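Local coordinates for adenine phosphoribosyltransferase, putative (Trypanosoma brucei brucei, PDB 5VN4), which probably catalyses the reversible formation of AMP and diphosphate from adenine and 5-phospho-alpha-D-ribose 1-diphosphate in purine salvage, at residues V47-E52 / L217-C222; Y18-K23 / L211-V216. All coordinates share one frame; numbering follows the deposited sequence.

Interaction 1 of 2, residues V47-E52 / L217-C222; sequences VPRFAE and LSDENC. With ADE (adenine), chain C.
D219 OD1 is gripped by both terminal nitrogens of R49. In this salt bridge the shorter bond runs from R49 NH2 to D219 OD1 at 2.9 Å, and the companion from R49 NH1 to the same D219 OD1 measures 3.2 Å. The oxygen lies in the guanidinium plane and is met nearly along its C-O axis, although the carboxylate as a whole is turned 49° from that plane. R49 NH1 also reaches back to the backbone, donating to L217 O at 2.8 Å. The extended run from CG to NE carries the guanidinium out to the loop 217-222, and its two acceptors, one charged and one a carbonyl, restrict its rotation. Next to these polar bonds, L217 packs CD2 against A51 CB at 4.1 Å.

The segment 47-52 illustrates how a type I phosphoribosyltransferase can read its base through backbone atoms. A51 N donates to adenine N1 over 3.0 Å and almost straight, at 169°, while R49 O accepts from adenine N6 at 3.2 Å. Between them, F50 points away from L217, with CG anti to the backbone N (chi1 -178°), which sends the ring to the adenine; its face lies against adenine C2, offset toward the ring's rim. R90 and E128 also hydrogen-bond to the base. W37, on the adjoining strand 37-38, packs on R49 and L217 and donates NE1 to S218 O.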
# COMPACT_ATOMS: atom_id res chain seq x y z
N VAL A 47 22.06 -0.43 -2.65
CA VAL A 47 22.32 -1.86 -2.72
C VAL A 47 22.77 -2.09 -4.16
O VAL A 47 22.53 -1.23 -5.02
CB VAL A 47 21.05 -2.66 -2.38
CG1 VAL A 47 20.65 -2.42 -0.92
CG2 VAL A 47 19.90 -2.29 -3.33
N PRO A 48 23.43 -3.20 -4.49
CA PRO A 48 23.86 -3.39 -5.88
C PRO A 48 22.72 -3.38 -6.88
O PRO A 48 22.83 -2.77 -7.95
CB PRO A 48 24.57 -4.75 -5.85
CG PRO A 48 25.01 -4.91 -4.43
CD PRO A 48 23.96 -4.25 -3.59
N ARG A 49 21.61 -4.04 -6.55
CA ARG A 49 20.50 -4.21 -7.50
C ARG A 49 19.20 -3.98 -6.74
O ARG A 49 18.76 -4.83 -5.96
CB ARG A 49 20.56 -5.59 -8.16
CG ARG A 49 21.88 -5.82 -8.88
CD ARG A 49 21.92 -6.96 -9.91
NE ARG A 49 23.18 -6.89 -10.65
CZ ARG A 49 23.44 -7.50 -11.80
NH1 ARG A 49 22.53 -8.26 -12.39
NH2 ARG A 49 24.63 -7.35 -12.37
N PHE A 50 18.59 -2.82 -6.96
CA PHE A 50 17.35 -2.45 -6.29
C PHE A 50 16.17 -2.80 -7.18
O PHE A 50 16.04 -2.26 -8.29
CB PHE A 50 17.35 -0.95 -5.97
CG PHE A 50 16.11 -0.50 -5.23
CD1 PHE A 50 16.05 -0.58 -3.85
CD2 PHE A 50 15.01 -0.02 -5.91
CE1 PHE A 50 14.90 -0.18 -3.17
CE2 PHE A 50 13.88 0.39 -5.24
CZ PHE A 50 13.82 0.30 -3.86
N ALA A 51 15.28 -3.64 -6.67
CA ALA A 51 14.15 -4.16 -7.44
C ALA A 51 12.92 -3.27 -7.18
O ALA A 51 12.24 -3.41 -6.17
CB ALA A 51 13.89 -5.61 -7.07
N GLU A 52 12.64 -2.38 -8.13
CA GLU A 52 11.55 -1.41 -7.98
C GLU A 52 10.19 -2.09 -8.11
O GLU A 52 9.87 -2.68 -9.14
CB GLU A 52 11.72 -0.31 -9.03
CG GLU A 52 10.53 0.63 -9.19
CD GLU A 52 10.17 1.37 -7.92
OE1 GLU A 52 11.10 1.91 -7.26
OE2 GLU A 52 8.97 1.41 -7.57
N LEU A 217 17.07 -10.91 -11.21
CA LEU A 217 17.83 -9.66 -11.32
C LEU A 217 19.07 -9.86 -12.20
O LEU A 217 20.21 -9.62 -11.80
CB LEU A 217 18.18 -9.14 -9.93
CG LEU A 217 17.00 -8.96 -8.98
CD1 LEU A 217 17.45 -8.42 -7.64
CD2 LEU A 217 15.93 -8.06 -9.59
N SER A 218 18.81 -10.27 -13.43
CA SER A 218 19.85 -10.62 -14.39
C SER A 218 20.43 -9.36 -15.03
O SER A 218 19.85 -8.28 -14.98
CB SER A 218 19.25 -11.49 -15.48
OG SER A 218 18.17 -10.81 -16.09
N ASP A 219 21.59 -9.53 -15.68
CA ASP A 219 22.24 -8.40 -16.34
C ASP A 219 21.32 -7.75 -17.36
O ASP A 219 21.32 -6.52 -17.50
CB ASP A 219 23.53 -8.86 -17.02
CG ASP A 219 24.62 -9.20 -16.04
OD1 ASP A 219 24.45 -8.92 -14.84
OD2 ASP A 219 25.65 -9.74 -16.48
N GLU A 220 20.54 -8.54 -18.08
CA GLU A 220 19.68 -8.00 -19.12
C GLU A 220 18.45 -7.30 -18.56
O GLU A 220 17.68 -6.74 -19.35
CB GLU A 220 19.25 -9.11 -20.09
CG GLU A 220 18.40 -10.20 -19.47
CD GLU A 220 19.22 -11.40 -19.00
OE1 GLU A 220 18.65 -12.52 -18.96
OE2 GLU A 220 20.42 -11.23 -18.69
N ASN A 221 18.25 -7.30 -17.24
CA ASN A 221 17.07 -6.72 -16.61
C ASN A 221 17.36 -5.43 -15.86
O ASN A 221 16.59 -5.06 -14.97
CB ASN A 221 16.38 -7.74 -15.70
CG ASN A 221 15.59 -8.77 -16.47
OD1 ASN A 221 15.42 -8.65 -17.69
ND2 ASN A 221 15.09 -9.78 -15.78
N CYS A 222 18.44 -4.74 -16.19
CA CYS A 222 18.71 -3.45 -15.57
C CYS A 222 17.77 -2.39 -16.14
O CYS A 222 17.62 -2.26 -17.36
CB CYS A 222 20.16 -3.04 -15.83
SG CYS A 222 20.62 -1.51 -14.98
N9 ADE C . 14.26 -3.93 0.06
C8 ADE C . 15.36 -4.47 0.64
N7 ADE C . 16.30 -4.82 -0.22
C5 ADE C . 15.76 -4.49 -1.45
C6 ADE C . 16.26 -4.61 -2.77
N6 ADE C . 17.47 -5.14 -3.07
N1 ADE C . 15.47 -4.18 -3.77
C2 ADE C . 14.27 -3.67 -3.46
N3 ADE C . 13.70 -3.49 -2.27
C4 ADE C . 14.51 -3.94 -1.29

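Interaction 2 of 2, residues Y18-K23 / L211-V216; sequences YFTLSK and LVDETV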
# COMPACT_ATOMS: atom_id res chain seq x y z
N TYR A 18 12.56 -22.10 2.85
CA TYR A 18 12.63 -20.95 1.94
C TYR A 18 12.24 -21.47 0.57
O TYR A 18 13.00 -22.20 -0.07
CB TYR A 18 14.04 -20.36 1.93
CG TYR A 18 14.11 -18.86 1.64
CD1 TYR A 18 13.21 -18.24 0.79
CD2 TYR A 18 15.09 -18.07 2.24
CE1 TYR A 18 13.29 -16.87 0.54
CE2 TYR A 18 15.19 -16.71 2.00
CZ TYR A 18 14.27 -16.11 1.15
OH TYR A 18 14.35 -14.76 0.90
N PHE A 19 11.03 -21.12 0.13
CA PHE A 19 10.43 -21.62 -1.11
C PHE A 19 10.33 -20.51 -2.14
O PHE A 19 10.04 -19.36 -1.80
CB PHE A 19 9.02 -22.15 -0.85
CG PHE A 19 8.96 -23.33 0.09
CD1 PHE A 19 8.95 -23.15 1.47
CD2 PHE A 19 8.91 -24.62 -0.41
CE1 PHE A 19 8.89 -24.24 2.33
CE2 PHE A 19 8.85 -25.71 0.44
CZ PHE A 19 8.84 -25.52 1.82
N THR A 20 10.55 -20.87 -3.41
CA THR A 20 10.39 -19.94 -4.51
C THR A 20 9.86 -20.72 -5.71
O THR A 20 9.89 -21.95 -5.73
CB THR A 20 11.73 -19.23 -4.80
OG1 THR A 20 11.52 -18.14 -5.70
CG2 THR A 20 12.74 -20.20 -5.40
N LEU A 21 9.35 -20.01 -6.72
CA LEU A 21 8.80 -20.71 -7.87
C LEU A 21 9.88 -21.53 -8.57
O LEU A 21 11.06 -21.16 -8.59
CB LEU A 21 8.19 -19.73 -8.86
CG LEU A 21 6.84 -19.11 -8.47
CD1 LEU A 21 6.54 -17.95 -9.41
CD2 LEU A 21 5.72 -20.14 -8.49
N SER A 22 9.47 -22.65 -9.16
CA SER A 22 10.38 -23.45 -9.96
C SER A 22 10.98 -22.60 -11.09
O SER A 22 10.42 -21.58 -11.50
CB SER A 22 9.65 -24.65 -10.56
OG SER A 22 8.72 -24.22 -11.53
N LYS A 23 12.12 -23.05 -11.61
CA LYS A 23 12.81 -22.29 -12.65
C LYS A 23 11.97 -22.15 -13.91
O LYS A 23 12.04 -21.12 -14.60
CB LYS A 23 14.14 -22.96 -13.00
CG LYS A 23 15.15 -22.97 -11.88
CD LYS A 23 16.50 -23.44 -12.41
CE LYS A 23 17.53 -23.55 -11.30
NZ LYS A 23 17.34 -24.79 -10.50
N LEU A 211 7.83 -15.50 -4.43
CA LEU A 211 7.54 -16.04 -5.76
C LEU A 211 8.78 -16.13 -6.64
O LEU A 211 9.03 -17.17 -7.26
CB LEU A 211 6.43 -15.23 -6.43
CG LEU A 211 5.08 -15.31 -5.71
CD1 LEU A 211 4.00 -14.62 -6.56
CD2 LEU A 211 4.69 -16.74 -5.38
N VAL A 212 9.55 -15.04 -6.73
CA VAL A 212 10.81 -15.13 -7.46
C VAL A 212 11.98 -14.83 -6.52
O VAL A 212 11.79 -14.62 -5.31
CB VAL A 212 10.83 -14.33 -8.78
CG1 VAL A 212 9.78 -14.90 -9.74
CG2 VAL A 212 10.59 -12.85 -8.54
N ASP A 213 13.19 -14.86 -7.06
CA ASP A 213 14.41 -14.80 -6.27
C ASP A 213 15.43 -13.96 -7.03
O ASP A 213 15.12 -13.34 -8.05
CB ASP A 213 14.91 -16.21 -5.93
CG ASP A 213 15.31 -17.02 -7.15
OD1 ASP A 213 15.32 -16.45 -8.27
OD2 ASP A 213 15.64 -18.22 -7.00
N GLU A 214 16.67 -13.97 -6.52
CA GLU A 214 17.72 -13.13 -7.09
C GLU A 214 18.03 -13.45 -8.55
O GLU A 214 18.63 -12.62 -9.23
CB GLU A 214 18.99 -13.23 -6.24
CG GLU A 214 19.55 -14.64 -6.05
CD GLU A 214 19.05 -15.32 -4.79
OE1 GLU A 214 17.85 -15.19 -4.48
OE2 GLU A 214 19.85 -15.99 -4.08
N THR A 215 17.65 -14.63 -9.05
CA THR A 215 17.93 -14.93 -10.45
C THR A 215 17.12 -14.05 -11.39
O THR A 215 17.46 -13.96 -12.58
CB THR A 215 17.70 -16.41 -10.78
OG1 THR A 215 16.30 -16.70 -10.73
CG2 THR A 215 18.45 -17.31 -9.82
N VAL A 216 16.05 -13.42 -10.90
CA VAL A 216 15.28 -12.50 -11.74
C VAL A 216 16.05 -11.21 -12.02
O VAL A 216 15.73 -10.50 -12.97
CB VAL A 216 13.90 -12.23 -11.11
CG1 VAL A 216 13.97 -11.11 -10.07
CG2 VAL A 216 12.87 -11.91 -12.18
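The D213 carboxylate meets T20 through OD2, which lies 3.9 Å from T20 CG2, the two side chains crossing at about a right angle. Its other oxygen takes polar partners from different directions. T215 OG1 donates to the syn lone pair of D213 OD1 at 2.7 Å, whereas T215 N comes from above the carboxylate plane, 58° out of it, to reach D213 OD1 at 3.1 Å. The backbone bond makes an Asx turn that starts the 3-10 segment 214-216, and R28 of helix 26-34 adds a salt bridge to the same oxygen.

The backbones themselves meet two residues before D213. L21 N donates to L211 O over 2.9 Å, with an N-H...O angle of 159°, as part of the parallel pairing of strands 18-21 and 208-213. This pairing belongs to the main mixed sheet of the phosphoribosyltransferase fold, where 18-21 lies between 11-15 and 208-213. The carbonyl oxygen is closely surrounded: L21 CB stands 3.1 Å from L211 O, with CG and CD1 of the same leucine not much farther off. L21 CD1 goes on to touch L211 CB at 4.0 Å, while the rest of the L211 side chain leads away to I66, F69 and F70 of helix 60-75. T20 holds OG1 anti to the backbone N (chi1 -168°), which brings the hydroxyl close to L211 O, but the hydroxyl is hydrogen-bonded to T210 O. Here the chain turns a corner at L211 and V212, on its way out of the sheet to the 3-10 segment 214-216.

The seam thus combines one backbone bond with aliphatic packing. Beside it D213 OD1, buried, has three donors, one of them an arginine, and these would be expected to favour the ionised carboxylate.

Overall arrangement
From the N terminus the chain runs first through 18-23, then 47-52, then, after most of the fold, 211-216 and directly on through 217-222. Interaction 2 closes a loop of 187 residues and interaction 1 one of 164, and because their segments alternate, the two loops cross instead of nesting. Interaction 2 ties the second strand of the chain, 18-21, to 208-213 within the main sheet; interaction 1, about 15 Å away between centres, holds the adenine-binding segment to the loop after strand 208-213. The peptide link from V216 to L217 joins them covalently, and a probable hydrogen bond from N221 ND2 to V216 O, 3.0 Å, couples them again.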